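Local coordinates for protein putative NADPH-dependent oxidoreductase (Desulfitobacterium hafniense DCB-2, PDB 3DB2) that probably catalyses the NADPH-dependent oxidation or reduction of a substrate not yet identified, as a two-domain dehydrogenase of the Gfo/Idh/MocA type, at residues C[149-154]-C[228-233]; C[184-189]-C[239-244]; C[200-205]-C[217-222]; C[189-194]-C[221-226]. All blocks are in the same frame, centred on the assembly; numbering follows the deposited sequence. Where two conformers were deposited one is given.

Contact 1: C[149-154]-C[228-233]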
loop_
_atom_site.group_PDB
_atom_site.type_symbol
_atom_site.label_atom_id
_atom_site.label_comp_id
_atom_site.label_asym_id
_atom_site.label_seq_id
_atom_site.Cartn_x
_atom_site.Cartn_y
_atom_site.Cartn_z
ATOM N N SER C 149 2.495 -4.122 10.042
ATOM C CA SER C 149 1.596 -3.366 9.164
ATOM C C SER C 149 0.841 -4.298 8.204
ATOM O O SER C 149 1.208 -5.437 7.960
ATOM C CB SER C 149 2.371 -2.325 8.374
ATOM O OG SER C 149 3.287 -2.877 7.462
ATOM N N ILE C 150 -0.241 -3.737 7.638
ATOM C CA ILE C 150 -1.049 -4.410 6.639
ATOM C C ILE C 150 -1.339 -3.421 5.509
ATOM O O ILE C 150 -1.499 -2.243 5.761
ATOM C CB ILE C 150 -2.359 -4.968 7.206
ATOM C CG1 ILE C 150 -2.145 -6.123 8.180
ATOM C CG2 ILE C 150 -3.325 -5.362 6.082
ATOM C CD1 ILE C 150 -3.435 -6.516 8.873
ATOM N N GLU C 151 -1.386 -3.929 4.267
ATOM C CA GLU C 151 -1.796 -3.112 3.136
ATOM C C GLU C 151 -2.992 -3.791 2.452
ATOM O O GLU C 151 -2.831 -4.947 2.093
ATOM C CB GLU C 151 -0.683 -2.941 2.098
ATOM C CG GLU C 151 0.577 -2.385 2.729
ATOM C CD GLU C 151 1.819 -2.786 1.942
ATOM O OE1 GLU C 151 1.760 -3.687 1.078
ATOM O OE2 GLU C 151 2.877 -2.192 2.261
ATOM N N ALA C 152 -4.094 -3.093 2.347
ATOM C CA ALA C 152 -5.331 -3.638 1.798
ATOM C C ALA C 152 -5.724 -2.798 0.588
ATOM O O ALA C 152 -5.505 -1.579 0.618
ATOM C CB ALA C 152 -6.440 -3.626 2.831
ATOM N N VAL C 153 -6.257 -3.421 -0.453
ATOM C CA VAL C 153 -6.645 -2.654 -1.635
ATOM C C VAL C 153 -7.992 -3.187 -2.121
ATOM O O VAL C 153 -8.169 -4.400 -2.127
ATOM C CB VAL C 153 -5.634 -2.775 -2.780
ATOM C CG1 VAL C 153 -6.113 -2.095 -4.058
ATOM C CG2 VAL C 153 -4.289 -2.195 -2.347
ATOM N N PHE C 154 -8.883 -2.293 -2.519
ATOM C CA PHE C 154 -10.117 -2.754 -3.176
ATOM C C PHE C 154 -10.384 -1.675 -4.260
ATOM O O PHE C 154 -10.604 -0.516 -3.981
ATOM C CB PHE C 154 -11.254 -2.982 -2.236
ATOM C CG PHE C 154 -12.430 -3.808 -2.785
ATOM C CD1 PHE C 154 -12.521 -4.172 -4.103
ATOM C CD2 PHE C 154 -13.443 -4.190 -1.904
ATOM C CE1 PHE C 154 -13.578 -4.921 -4.623
ATOM C CE2 PHE C 154 -14.507 -4.930 -2.389
ATOM C CZ PHE C 154 -14.578 -5.270 -3.730
ATOM N N GLN C 228 -0.195 -0.703 12.257
ATOM C CA GLN C 228 -0.563 0.265 11.236
ATOM C C GLN C 228 -1.148 -0.394 9.994
ATOM O O GLN C 228 -0.858 -1.566 9.755
ATOM C CB GLN C 228 0.658 1.048 10.784
ATOM C CG GLN C 228 1.240 1.927 11.860
ATOM C CD GLN C 228 2.438 2.746 11.457
ATOM O OE1 GLN C 228 3.383 2.891 12.247
ATOM N NE2 GLN C 228 2.409 3.322 10.257
ATOM N N ALA C 229 -1.939 0.352 9.236
ATOM C CA ALA C 229 -2.424 -0.180 7.960
ATOM C C ALA C 229 -2.583 0.949 6.928
ATOM O O ALA C 229 -2.754 2.109 7.281
ATOM C CB ALA C 229 -3.714 -0.941 8.112
ATOM N N TYR C 230 -2.505 0.525 5.674
ATOM C CA TYR C 230 -2.784 1.258 4.460
ATOM C C TYR C 230 -4.033 0.678 3.796
ATOM O O TYR C 230 -4.116 -0.553 3.715
ATOM C CB TYR C 230 -1.591 1.162 3.502
ATOM C CG TYR C 230 -1.966 1.489 2.079
ATOM C CD1 TYR C 230 -2.268 2.802 1.712
ATOM C CD2 TYR C 230 -2.030 0.491 1.115
ATOM C CE1 TYR C 230 -2.613 3.076 0.401
ATOM C CE2 TYR C 230 -2.383 0.771 -0.200
ATOM C CZ TYR C 230 -2.668 2.077 -0.529
ATOM O OH TYR C 230 -3.025 2.421 -1.819
ATOM N N LEU C 231 -4.938 1.550 3.348
ATOM C CA LEU C 231 -6.064 1.111 2.538
ATOM C C LEU C 231 -6.145 1.952 1.268
ATOM O O LEU C 231 -6.307 3.160 1.374
ATOM C CB LEU C 231 -7.358 1.214 3.329
ATOM C CG LEU C 231 -8.651 0.998 2.531
ATOM C CD1 LEU C 231 -8.695 -0.387 1.914
ATOM C CD2 LEU C 231 -9.847 1.189 3.440
ATOM N N GLY C 232 -6.048 1.331 0.110
ATOM C CA GLY C 232 -6.242 2.000 -1.171
ATOM C C GLY C 232 -7.594 1.603 -1.727
ATOM O O GLY C 232 -7.930 0.423 -1.741
ATOM N N THR C 233 -8.379 2.600 -2.122
ATOM C CA THR C 233 -9.705 2.378 -2.724
ATOM C C THR C 233 -9.737 3.203 -4.007
ATOM O O THR C 233 -9.389 4.385 -3.993
ATOM C CB THR C 233 -10.874 2.748 -1.808
ATOM O OG1 THR C 233 -10.664 4.032 -1.214
ATOM C CG2 THR C 233 -11.002 1.726 -0.685
#
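Within the mixed sheet of the Gfo/Idh/MocA C-terminal domain, strands 147-155 and 228-234 form a parallel pair in one-to-one register. The peptide groups mesh alternately: Ile150, Ala152 and Phe154 give their N-H to the carbonyls of Gln228, Tyr230 and Gly232, while the N-H groups of Tyr230 and Gly232 return to Ile150 and Ala152. Most of these bonds are short and straight (Tyr230 N to Ile150 O, 2.9 Å, 166°); that from Ile150 N to Gln228 O is more bent, at 141°. Ser149, Glu151 and Val153 pair through their backbones with strand 240-247. Tyr230 turns a ring edge to Glu151, CD2 lying 3.8 Å from Glu151 CB. Its OH is held by Gln218 and by Glu151 of the second subunit, whose Tyr230 stacks on this ring; within its own chain, Glu151 OE1 is taken by Tyr246 and Asn244. Gln228 binds Lys205 and Phe203 O of the second subunit, and Thr233 OG1 binds Asn217. A leucine in place of Tyr230 would probably loosen the subunit interface, losing the hydroxyl bonds and the ring stack. Gly232 leaves room for the phenol, its N 3.5 Å from the Tyr230 ring plane.

Contact 2: C[184-189]-C[239-244]; sequences VHQIDN and GVFSIN
Asn189 ND2 is the best-held polar atom here, gripped by two hydrogen bonds: one to Ser126 OG, the other to Gln186 OE1 one helical turn back, 3.0 Å away and nearly straight (167°). The Gln186 oxygen lies close to the amide plane of Asn189, but ND2 stands well above the Gln186 carbonyl plane. This bond and the bend of the Gln186 chain at CB-CG (chi2 -77°) set the Gln186 amide flat against Phe241. Amide and ring planes are 26° apart, and Gln186 NE2 hovers 3.3 Å above the plane of the Phe241 ring, shifted toward its rim. NE2 also donates to Val153 O and comes within 3.2 Å of Ser242 O, so a buried amide nitrogen is fixed at the backbone of the sheet while its face rests on the aromatic ring. Asn189 ND2 approaches the same ring at its edge, 3.7 Å from Phe241 CZ. Ile243, with CG1 beside its backbone N, sends CD1 across the pair, 3.3 Å from Gln186 OE1 and 4.0 Å from Asn189 ND2. In this helix-on-sheet packing of the Gfo/Idh/MocA C-terminal domain, the axis of helix part 184-189 runs 10.7 Å from that of strand 240-244; strands 147-155 and 250-256 flank the latter, Phe154 meets Phe241 edge-to-face, and helix 324-343 packs on Val184 and Ile187.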
loop_
_atom_site.group_PDB
_atom_site.type_symbol
_atom_site.label_atom_id
_atom_site.label_comp_id
_atom_site.label_asym_id
_atom_site.label_seq_id
_atom_site.Cartn_x
_atom_site.Cartn_y
_atom_site.Cartn_z
ATOM N N VAL C 184 -15.445 -0.395 2.892
ATOM C CA VAL C 184 -15.984 -0.891 4.170
ATOM C C VAL C 184 -15.701 -2.364 4.356
ATOM O O VAL C 184 -15.575 -2.895 5.460
ATOM C CB VAL C 184 -17.498 -0.594 4.198
ATOM C CG1 VAL C 184 -18.210 -1.380 5.288
ATOM C CG2 VAL C 184 -17.691 0.899 4.412
ATOM N N HIS C 185 -15.583 -3.087 3.227
ATOM C CA HIS C 185 -15.208 -4.501 3.263
ATOM C C HIS C 185 -13.823 -4.679 3.893
ATOM O O HIS C 185 -13.651 -5.463 4.834
ATOM C CB HIS C 185 -15.147 -5.118 1.881
ATOM C CG HIS C 185 -16.430 -5.339 1.161
ATOM N ND1 HIS C 185 -17.108 -6.537 1.191
ATOM C CD2 HIS C 185 -17.151 -4.504 0.378
ATOM C CE1 HIS C 185 -18.192 -6.426 0.455
ATOM N NE2 HIS C 185 -18.240 -5.210 -0.053
ATOM N N GLN C 186 -12.881 -3.908 3.340
ATOM C CA GLN C 186 -11.497 -3.987 3.856
ATOM C C GLN C 186 -11.341 -3.364 5.225
ATOM O O GLN C 186 -10.568 -3.884 6.060
ATOM C CB GLN C 186 -10.515 -3.372 2.845
ATOM C CG GLN C 186 -10.463 -4.183 1.548
ATOM C CD GLN C 186 -9.658 -5.465 1.651
ATOM O OE1 GLN C 186 -9.630 -6.196 2.642
ATOM N NE2 GLN C 186 -9.000 -5.773 0.548
ATOM N N ILE C 187 -12.057 -2.278 5.535
ATOM C CA ILE C 187 -12.094 -1.765 6.893
ATOM C C ILE C 187 -12.552 -2.800 7.903
ATOM O O ILE C 187 -11.976 -2.974 9.000
ATOM C CB ILE C 187 -12.979 -0.503 6.968
ATOM C CG1 ILE C 187 -12.330 0.592 6.095
ATOM C CG2 ILE C 187 -13.225 -0.066 8.396
ATOM C CD1 ILE C 187 -13.218 1.798 5.940
ATOM N N ASP C 188 -13.586 -3.557 7.571
ATOM C CA ASP C 188 -14.023 -4.650 8.441
ATOM C C ASP C 188 -12.935 -5.726 8.492
ATOM O O ASP C 188 -12.649 -6.178 9.618
ATOM C CB ASP C 188 -15.351 -5.240 7.993
ATOM C CG ASP C 188 -15.812 -6.244 9.050
ATOM O OD1 ASP C 188 -16.198 -5.801 10.161
ATOM O OD2 ASP C 188 -15.749 -7.444 8.736
ATOM N N ASN C 189 -12.362 -6.105 7.351
ATOM C CA ASN C 189 -11.282 -7.089 7.411
ATOM C C ASN C 189 -10.160 -6.626 8.321
ATOM O O ASN C 189 -9.608 -7.425 9.077
ATOM C CB ASN C 189 -10.730 -7.411 6.016
ATOM C CG ASN C 189 -11.735 -8.225 5.219
ATOM O OD1 ASN C 189 -12.616 -8.866 5.790
ATOM N ND2 ASN C 189 -11.558 -8.184 3.905
ATOM N N GLY C 239 -10.016 -4.279 -11.682
ATOM C CA GLY C 239 -10.320 -4.795 -10.366
ATOM C C GLY C 239 -9.142 -5.445 -9.649
ATOM O O GLY C 239 -8.403 -6.270 -10.197
ATOM N N VAL C 240 -8.966 -5.070 -8.386
ATOM C CA VAL C 240 -7.963 -5.638 -7.495
ATOM C C VAL C 240 -8.623 -5.738 -6.103
ATOM O O VAL C 240 -9.285 -4.768 -5.719
ATOM C CB VAL C 240 -6.683 -4.821 -7.284
ATOM C CG1 VAL C 240 -5.737 -5.486 -6.271
ATOM C CG2 VAL C 240 -5.966 -4.567 -8.595
ATOM N N PHE C 241 -8.410 -6.871 -5.459
ATOM C CA PHE C 241 -8.753 -7.079 -4.058
ATOM C C PHE C 241 -7.541 -7.811 -3.452
ATOM O O PHE C 241 -7.370 -8.996 -3.736
ATOM C CB PHE C 241 -10.016 -7.864 -3.807
ATOM C CG PHE C 241 -10.547 -7.980 -2.397
ATOM C CD1 PHE C 241 -9.900 -8.669 -1.373
ATOM C CD2 PHE C 241 -11.763 -7.394 -2.063
ATOM C CE1 PHE C 241 -10.363 -8.777 -0.087
ATOM C CE2 PHE C 241 -12.242 -7.476 -0.768
ATOM C CZ PHE C 241 -11.561 -8.153 0.218
ATOM N N SER C 242 -6.812 -7.084 -2.606
ATOM C CA SER C 242 -5.614 -7.686 -2.010
ATOM C C SER C 242 -5.434 -7.279 -0.552
ATOM O O SER C 242 -5.929 -6.256 -0.111
ATOM C CB SER C 242 -4.396 -7.298 -2.837
ATOM O OG SER C 242 -4.246 -5.902 -2.933
ATOM N N ILE C 243 -4.711 -8.132 0.194
ATOM C CA ILE C 243 -4.319 -7.882 1.563
ATOM C C ILE C 243 -2.890 -8.445 1.729
ATOM O O ILE C 243 -2.645 -9.614 1.399
ATOM C CB ILE C 243 -5.254 -8.551 2.581
ATOM C CG1 ILE C 243 -6.737 -8.253 2.340
ATOM C CG2 ILE C 243 -4.890 -8.210 4.028
ATOM C CD1 ILE C 243 -7.680 -8.770 3.396
ATOM N N ASN C 244 -2.000 -7.597 2.195
ATOM C CA ASN C 244 -0.615 -7.981 2.455
ATOM C C ASN C 244 -0.442 -7.736 3.963
ATOM O O ASN C 244 -0.732 -6.659 4.470
ATOM C CB ASN C 244 0.428 -7.172 1.709
ATOM C CG ASN C 244 0.245 -7.223 0.199
ATOM O OD1 ASN C 244 -0.076 -8.266 -0.330
ATOM N ND2 ASN C 244 0.443 -6.119 -0.478
#

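Contact 3: C[200-205]-C[217-222]; sequences VFNFGK and NQTLLE
Asn202 lies at the centre of the strongest polar interactions, its amide used at both ends. Thr219 OG1 donates to Asn202 OD1 over a very short 2.5 Å, arriving from above the carbonyl plane, while Asn202 ND2 donates a hydrogen bond to Asn217 OD1 at 2.8 Å. CG of Asn202 stands anti to its backbone N (chi1 -172°), which swings the amide across the neighbouring strand and between these two side chains. The same turn leaves OD1 only 2.9 Å from Gln218 O, two acceptors whose repulsion the threonine hydroxyl probably eases. Asn217 is fixed in turn, its ND2 being bound by Gly176 O and Thr233 OG1. Further out, the antiparallel backbones are joined by paired N-H...O bonds at the hydrogen-bonded pairs Phe201-Leu220 and Phe203-Gln218, the tightest being Leu220 N to Phe201 O at 2.7 Å. Gly204 faces Asn217 with no side chain; a CB there would strike Asn217 OD1. On the face shared with Asn202, Val200 CG1 meets Thr219 CG2 at 3.5 Å, and Val200 and Leu221 lie side by side, pointing the same way. On the other face, Phe201 CE2 sits 3.5 Å above the centre of the Phe203 ring. Phe203 also packs on Glu222 of the second subunit, whose carboxylate is salt-bridged to Lys205. The chemistry implies a beta hairpin held by more than its backbone ladder: a buried Thr-Asn-Asn chain of side-chain bonds fixes the rotation of each amide and spans the strands on one face, leaving the aromatic pair to the other.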
loop_
_atom_site.group_PDB
_atom_site.type_symbol
_atom_site.label_atom_id
_atom_site.label_comp_id
_atom_site.label_asym_id
_atom_site.label_seq_id
_atom_site.Cartn_x
_atom_site.Cartn_y
_atom_site.Cartn_z
ATOM N N VAL C 200 -7.093 7.951 11.628
ATOM C CA VAL C 200 -7.146 7.891 10.194
ATOM C C VAL C 200 -6.505 9.107 9.534
ATOM O O VAL C 200 -6.741 10.200 10.054
ATOM C CB VAL C 200 -8.628 7.846 9.722
ATOM C CG1 VAL C 200 -8.737 7.675 8.215
ATOM C CG2 VAL C 200 -9.384 6.736 10.435
ATOM N N PHE C 201 -5.801 8.916 8.422
ATOM C CA PHE C 201 -5.420 10.024 7.548
ATOM C C PHE C 201 -5.777 9.588 6.114
ATOM O O PHE C 201 -5.509 8.465 5.700
ATOM C CB PHE C 201 -3.968 10.486 7.683
ATOM C CG PHE C 201 -3.690 11.669 6.768
ATOM C CD1 PHE C 201 -3.922 12.952 7.256
ATOM C CD2 PHE C 201 -3.247 11.556 5.461
ATOM C CE1 PHE C 201 -3.728 14.064 6.447
ATOM C CE2 PHE C 201 -3.035 12.661 4.658
ATOM C CZ PHE C 201 -3.277 13.922 5.158
ATOM N N ASN C 202 -6.335 10.510 5.331
ATOM C CA ASN C 202 -6.610 10.155 3.934
ATOM C C ASN C 202 -6.226 11.269 2.965
ATOM O O ASN C 202 -6.473 12.437 3.252
ATOM C CB ASN C 202 -8.096 9.836 3.747
ATOM C CG ASN C 202 -8.489 9.284 2.414
ATOM O OD1 ASN C 202 -8.107 8.194 1.994
ATOM N ND2 ASN C 202 -9.317 9.978 1.650
ATOM N N PHE C 203 -5.671 10.898 1.819
ATOM C CA PHE C 203 -5.601 11.740 0.631
ATOM C C PHE C 203 -6.597 11.167 -0.387
ATOM O O PHE C 203 -6.588 9.950 -0.652
ATOM C CB PHE C 203 -4.236 11.824 0.026
ATOM C CG PHE C 203 -3.170 12.669 0.721
ATOM C CD1 PHE C 203 -3.444 13.930 1.186
ATOM C CD2 PHE C 203 -1.877 12.153 0.864
ATOM C CE1 PHE C 203 -2.497 14.744 1.775
ATOM C CE2 PHE C 203 -0.919 12.950 1.475
ATOM C CZ PHE C 203 -1.215 14.218 1.942
ATOM N N GLY C 204 -7.449 11.999 -0.976
ATOM C CA GLY C 204 -8.320 11.415 -2.008
ATOM C C GLY C 204 -9.031 12.497 -2.819
ATOM O O GLY C 204 -9.218 13.609 -2.324
ATOM N N LYS C 205 -9.410 12.128 -4.042
ATOM C CA LYS C 205 -10.042 13.096 -4.943
ATOM C C LYS C 205 -10.695 12.414 -6.132
ATOM O O LYS C 205 -10.420 11.251 -6.439
ATOM C CB LYS C 205 -8.978 14.075 -5.465
ATOM C CG LYS C 205 -7.923 13.403 -6.316
ATOM C CD LYS C 205 -6.780 14.310 -6.725
ATOM C CE LYS C 205 -5.900 14.710 -5.547
ATOM N NZ LYS C 205 -4.922 13.691 -5.092
ATOM N N ASN C 217 -8.747 7.069 -3.263
ATOM C CA ASN C 217 -8.313 7.331 -1.925
ATOM C C ASN C 217 -7.056 6.466 -1.610
ATOM O O ASN C 217 -6.964 5.354 -2.100
ATOM C CB ASN C 217 -9.290 7.015 -0.807
ATOM C CG ASN C 217 -10.623 7.742 -0.927
ATOM O OD1 ASN C 217 -10.729 8.891 -0.547
ATOM N ND2 ASN C 217 -11.574 6.968 -1.441
ATOM N N GLN C 218 -6.200 7.045 -0.794
ATOM C CA GLN C 218 -5.180 6.286 -0.072
ATOM C C GLN C 218 -5.322 6.711 1.397
ATOM O O GLN C 218 -5.210 7.882 1.717
ATOM C CB GLN C 218 -3.813 6.544 -0.632
ATOM C CG GLN C 218 -3.649 5.864 -1.988
ATOM C CD GLN C 218 -2.255 5.917 -2.558
ATOM O OE1 GLN C 218 -1.647 6.992 -2.558
ATOM N NE2 GLN C 218 -1.704 4.810 -3.039
ATOM N N THR C 219 -5.531 5.722 2.257
ATOM C CA THR C 219 -5.861 5.977 3.649
ATOM C C THR C 219 -4.837 5.268 4.548
ATOM O O THR C 219 -4.612 4.076 4.264
ATOM C CB THR C 219 -7.258 5.441 4.006
ATOM O OG1 THR C 219 -8.169 5.969 3.043
ATOM C CG2 THR C 219 -7.642 5.914 5.392
ATOM N N LEU C 220 -4.338 6.009 5.516
ATOM C CA LEU C 220 -3.522 5.419 6.575
ATOM C C LEU C 220 -4.352 5.315 7.864
ATOM O O LEU C 220 -5.129 6.183 8.230
ATOM C CB LEU C 220 -2.273 6.237 6.850
ATOM C CG LEU C 220 -1.337 6.417 5.662
ATOM C CD1 LEU C 220 -0.073 7.146 6.136
ATOM C CD2 LEU C 220 -1.000 5.103 4.986
ATOM N N LEU C 221 -4.143 4.226 8.565
ATOM C CA LEU C 221 -4.739 3.892 9.839
ATOM C C LEU C 221 -3.668 3.561 10.872
ATOM O O LEU C 221 -2.668 2.922 10.577
ATOM C CB LEU C 221 -5.687 2.695 9.685
ATOM C CG LEU C 221 -6.580 2.726 8.436
ATOM C CD1 LEU C 221 -6.656 1.350 7.798
ATOM C CD2 LEU C 221 -7.962 3.225 8.796
ATOM N N GLU C 222 -3.876 4.000 12.102
ATOM C CA GLU C 222 -3.107 3.534 13.259
ATOM C C GLU C 222 -4.105 2.859 14.202
ATOM O O GLU C 222 -5.161 3.468 14.447
ATOM C CB GLU C 222 -2.396 4.617 14.031
ATOM C CG GLU C 222 -1.214 5.226 13.316
ATOM C CD GLU C 222 -0.275 5.908 14.306
ATOM O OE1 GLU C 222 -0.733 6.724 15.124
ATOM O OE2 GLU C 222 0.935 5.621 14.244
#

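Contact 4: C[189-194]-C[221-226]; sequences NLQFLL and LEFEDG
With CG anti to the carbonyl carbon in both residues (chi1 -74° in Phe223, -62° in Leu194), the Phe223 ring leans out from the strand end to meet the last turn of helix 183-194. Leu194 crosses over one face of that ring at about a right angle: its CB lies 4.1 Å from the Phe223 centroid and 16° off the ring normal, a CH-pi contact, and its CD1 follows at 3.9 Å from Phe223 CE1. Leu190, one turn earlier, brings CB to 4.2 Å from Phe223 CZ, and Gln191 CG comes at the ring edge, 4.3 Å from Phe223 CE2. Leu190 O, already taken by Leu194 N in the helix, also lies close to the ring. Two residues earlier on the strand, Leu221 CD1 meets Leu190 CD1 at 3.6 Å, the two chains crossing roughly at right angles. An alanine in place of Phe223 would probably leave the helix end poorly packed, since the ring makes the contacts to Leu194, Leu190 and Gln191. Just past the ring, Gly226 N bonds back to Phe223 O at 3.0 Å, closing a type I turn in which Gly226 has a positive phi; Asp225 in this turn pairs with Lys227. Helix laid on one face of a sheet, next to the tight turn joining antiparallel strands 216-223 and 228-234, is alpha/beta packing of the Gfo/Idh/MocA C-terminal domain.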
loop_
_atom_site.group_PDB
_atom_site.type_symbol
_atom_site.label_atom_id
_atom_site.label_comp_id
_atom_site.label_asym_id
_atom_site.label_seq_id
_atom_site.Cartn_x
_atom_site.Cartn_y
_atom_site.Cartn_z
ATOM N N ASN C 189 -12.362 -6.105 7.351
ATOM C CA ASN C 189 -11.282 -7.089 7.411
ATOM C C ASN C 189 -10.160 -6.626 8.321
ATOM O O ASN C 189 -9.608 -7.425 9.077
ATOM C CB ASN C 189 -10.730 -7.411 6.016
ATOM C CG ASN C 189 -11.735 -8.225 5.219
ATOM O OD1 ASN C 189 -12.616 -8.866 5.790
ATOM N ND2 ASN C 189 -11.558 -8.184 3.905
ATOM N N LEU C 190 -9.798 -5.357 8.262
ATOM C CA LEU C 190 -8.675 -4.818 9.028
ATOM C C LEU C 190 -8.918 -4.842 10.528
ATOM O O LEU C 190 -8.051 -5.164 11.332
ATOM C CB LEU C 190 -8.387 -3.375 8.582
ATOM C CG LEU C 190 -7.686 -3.276 7.214
ATOM C CD1 LEU C 190 -7.732 -1.854 6.669
ATOM C CD2 LEU C 190 -6.253 -3.757 7.345
ATOM N N GLN C 191 -10.132 -4.496 10.961
ATOM C CA GLN C 191 -10.413 -4.517 12.400
ATOM C C GLN C 191 -10.725 -5.927 12.870
ATOM O O GLN C 191 -10.506 -6.253 14.032
ATOM C CB GLN C 191 -11.523 -3.505 12.678
ATOM C CG GLN C 191 -11.056 -2.067 12.415
ATOM C CD GLN C 191 -12.046 -0.995 12.853
ATOM O OE1 GLN C 191 -11.807 -0.182 13.737
ATOM N NE2 GLN C 191 -13.211 -0.924 12.208
ATOM N N PHE C 192 -11.206 -6.807 11.994
ATOM C CA PHE C 192 -11.308 -8.228 12.310
ATOM C C PHE C 192 -9.938 -8.833 12.606
ATOM O O PHE C 192 -9.682 -9.562 13.570
ATOM C CB PHE C 192 -11.952 -8.961 11.143
ATOM C CG PHE C 192 -11.806 -10.466 11.161
ATOM C CD1 PHE C 192 -12.403 -11.180 12.196
ATOM C CD2 PHE C 192 -11.115 -11.153 10.176
ATOM C CE1 PHE C 192 -12.287 -12.554 12.237
ATOM C CE2 PHE C 192 -10.972 -12.527 10.227
ATOM C CZ PHE C 192 -11.569 -13.216 11.273
ATOM N N LEU C 193 -8.977 -8.509 11.736
ATOM C CA LEU C 193 -7.628 -9.058 11.851
ATOM C C LEU C 193 -6.841 -8.444 13.005
ATOM O O LEU C 193 -6.181 -9.210 13.728
ATOM C CB LEU C 193 -6.900 -8.856 10.529
ATOM C CG LEU C 193 -7.389 -9.614 9.298
ATOM C CD1 LEU C 193 -6.476 -9.309 8.109
ATOM C CD2 LEU C 193 -7.457 -11.113 9.585
ATOM N N LEU C 194 -6.917 -7.132 13.173
ATOM C CA LEU C 194 -6.085 -6.416 14.132
ATOM C C LEU C 194 -6.767 -5.654 15.262
ATOM O O LEU C 194 -6.044 -5.057 16.089
ATOM C CB LEU C 194 -5.252 -5.365 13.371
ATOM C CG LEU C 194 -4.276 -5.882 12.323
ATOM C CD1 LEU C 194 -3.251 -4.814 12.017
ATOM C CD2 LEU C 194 -3.603 -7.166 12.786
ATOM N N LEU C 221 -4.143 4.226 8.565
ATOM C CA LEU C 221 -4.739 3.892 9.839
ATOM C C LEU C 221 -3.668 3.561 10.872
ATOM O O LEU C 221 -2.668 2.922 10.577
ATOM C CB LEU C 221 -5.687 2.695 9.685
ATOM C CG LEU C 221 -6.580 2.726 8.436
ATOM C CD1 LEU C 221 -6.656 1.350 7.798
ATOM C CD2 LEU C 221 -7.962 3.225 8.796
ATOM N N GLU C 222 -3.876 4.000 12.102
ATOM C CA GLU C 222 -3.107 3.534 13.259
ATOM C C GLU C 222 -4.105 2.859 14.202
ATOM O O GLU C 222 -5.161 3.468 14.447
ATOM C CB GLU C 222 -2.396 4.617 14.031
ATOM C CG GLU C 222 -1.214 5.226 13.316
ATOM C CD GLU C 222 -0.275 5.908 14.306
ATOM O OE1 GLU C 222 -0.733 6.724 15.124
ATOM O OE2 GLU C 222 0.935 5.621 14.244
ATOM N N PHE C 223 -3.764 1.688 14.682
ATOM C CA PHE C 223 -4.606 0.870 15.544
ATOM C C PHE C 223 -4.434 1.279 17.010
ATOM O O PHE C 223 -3.466 1.958 17.338
ATOM C CB PHE C 223 -4.314 -0.638 15.362
ATOM C CG PHE C 223 -4.930 -1.044 14.008
ATOM C CD1 PHE C 223 -4.184 -0.912 12.853
ATOM C CD2 PHE C 223 -6.217 -1.511 13.957
ATOM C CE1 PHE C 223 -4.725 -1.230 11.614
ATOM C CE2 PHE C 223 -6.788 -1.803 12.713
ATOM C CZ PHE C 223 -6.049 -1.635 11.559
ATOM N N GLU C 224 -5.380 0.872 17.854
ATOM C CA GLU C 224 -5.286 1.228 19.271
ATOM C C GLU C 224 -4.044 0.612 19.906
ATOM O O GLU C 224 -3.489 1.162 20.855
ATOM C CB GLU C 224 -6.579 0.795 19.978
ATOM C CG GLU C 224 -7.567 1.924 20.193
ATOM C CD GLU C 224 -8.846 1.813 19.393
ATOM O OE1 GLU C 224 -9.918 1.845 20.046
ATOM O OE2 GLU C 224 -8.761 1.696 18.149
ATOM N N ASP C 225 -3.584 -0.513 19.365
ATOM C CA ASP C 225 -2.352 -1.126 19.893
ATOM C C ASP C 225 -1.084 -0.679 19.186
ATOM O O ASP C 225 0.001 -1.208 19.438
ATOM C CB ASP C 225 -2.488 -2.652 19.864
ATOM C CG ASP C 225 -2.323 -3.298 18.512
ATOM O OD1 ASP C 225 -2.234 -2.583 17.491
ATOM O OD2 ASP C 225 -2.259 -4.548 18.439
ATOM N N GLY C 226 -1.110 0.304 18.295
ATOM C CA GLY C 226 0.100 0.776 17.667
ATOM C C GLY C 226 0.395 0.243 16.282
ATOM O O GLY C 226 1.237 0.796 15.588
#

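Overall arrangement
All four contacts lie in the C-terminal domain, where helix 183-194 packs on a mixed sheet. Contact 1 is the hub: its centre is about 7 Å from that of contact 2 and about 9 Å from that of contact 3. Strand 147-155 hands over to strand 240-247 through Glu151 O and Asn244 N (2.8 Å), and strand 228-234 to strand 216-223 through Leu231 N and Thr219 O (2.7 Å). Contacts 2 and 4, centres about 13 Å apart, use successive turns of the same helix and share Asn189; contacts 3 and 4 share Leu221 and Glu222 of strand 216-223. Ile150 reaches Leu190 and Leu194, tying contact 1 to contact 4. Each contact also touches the second subunit.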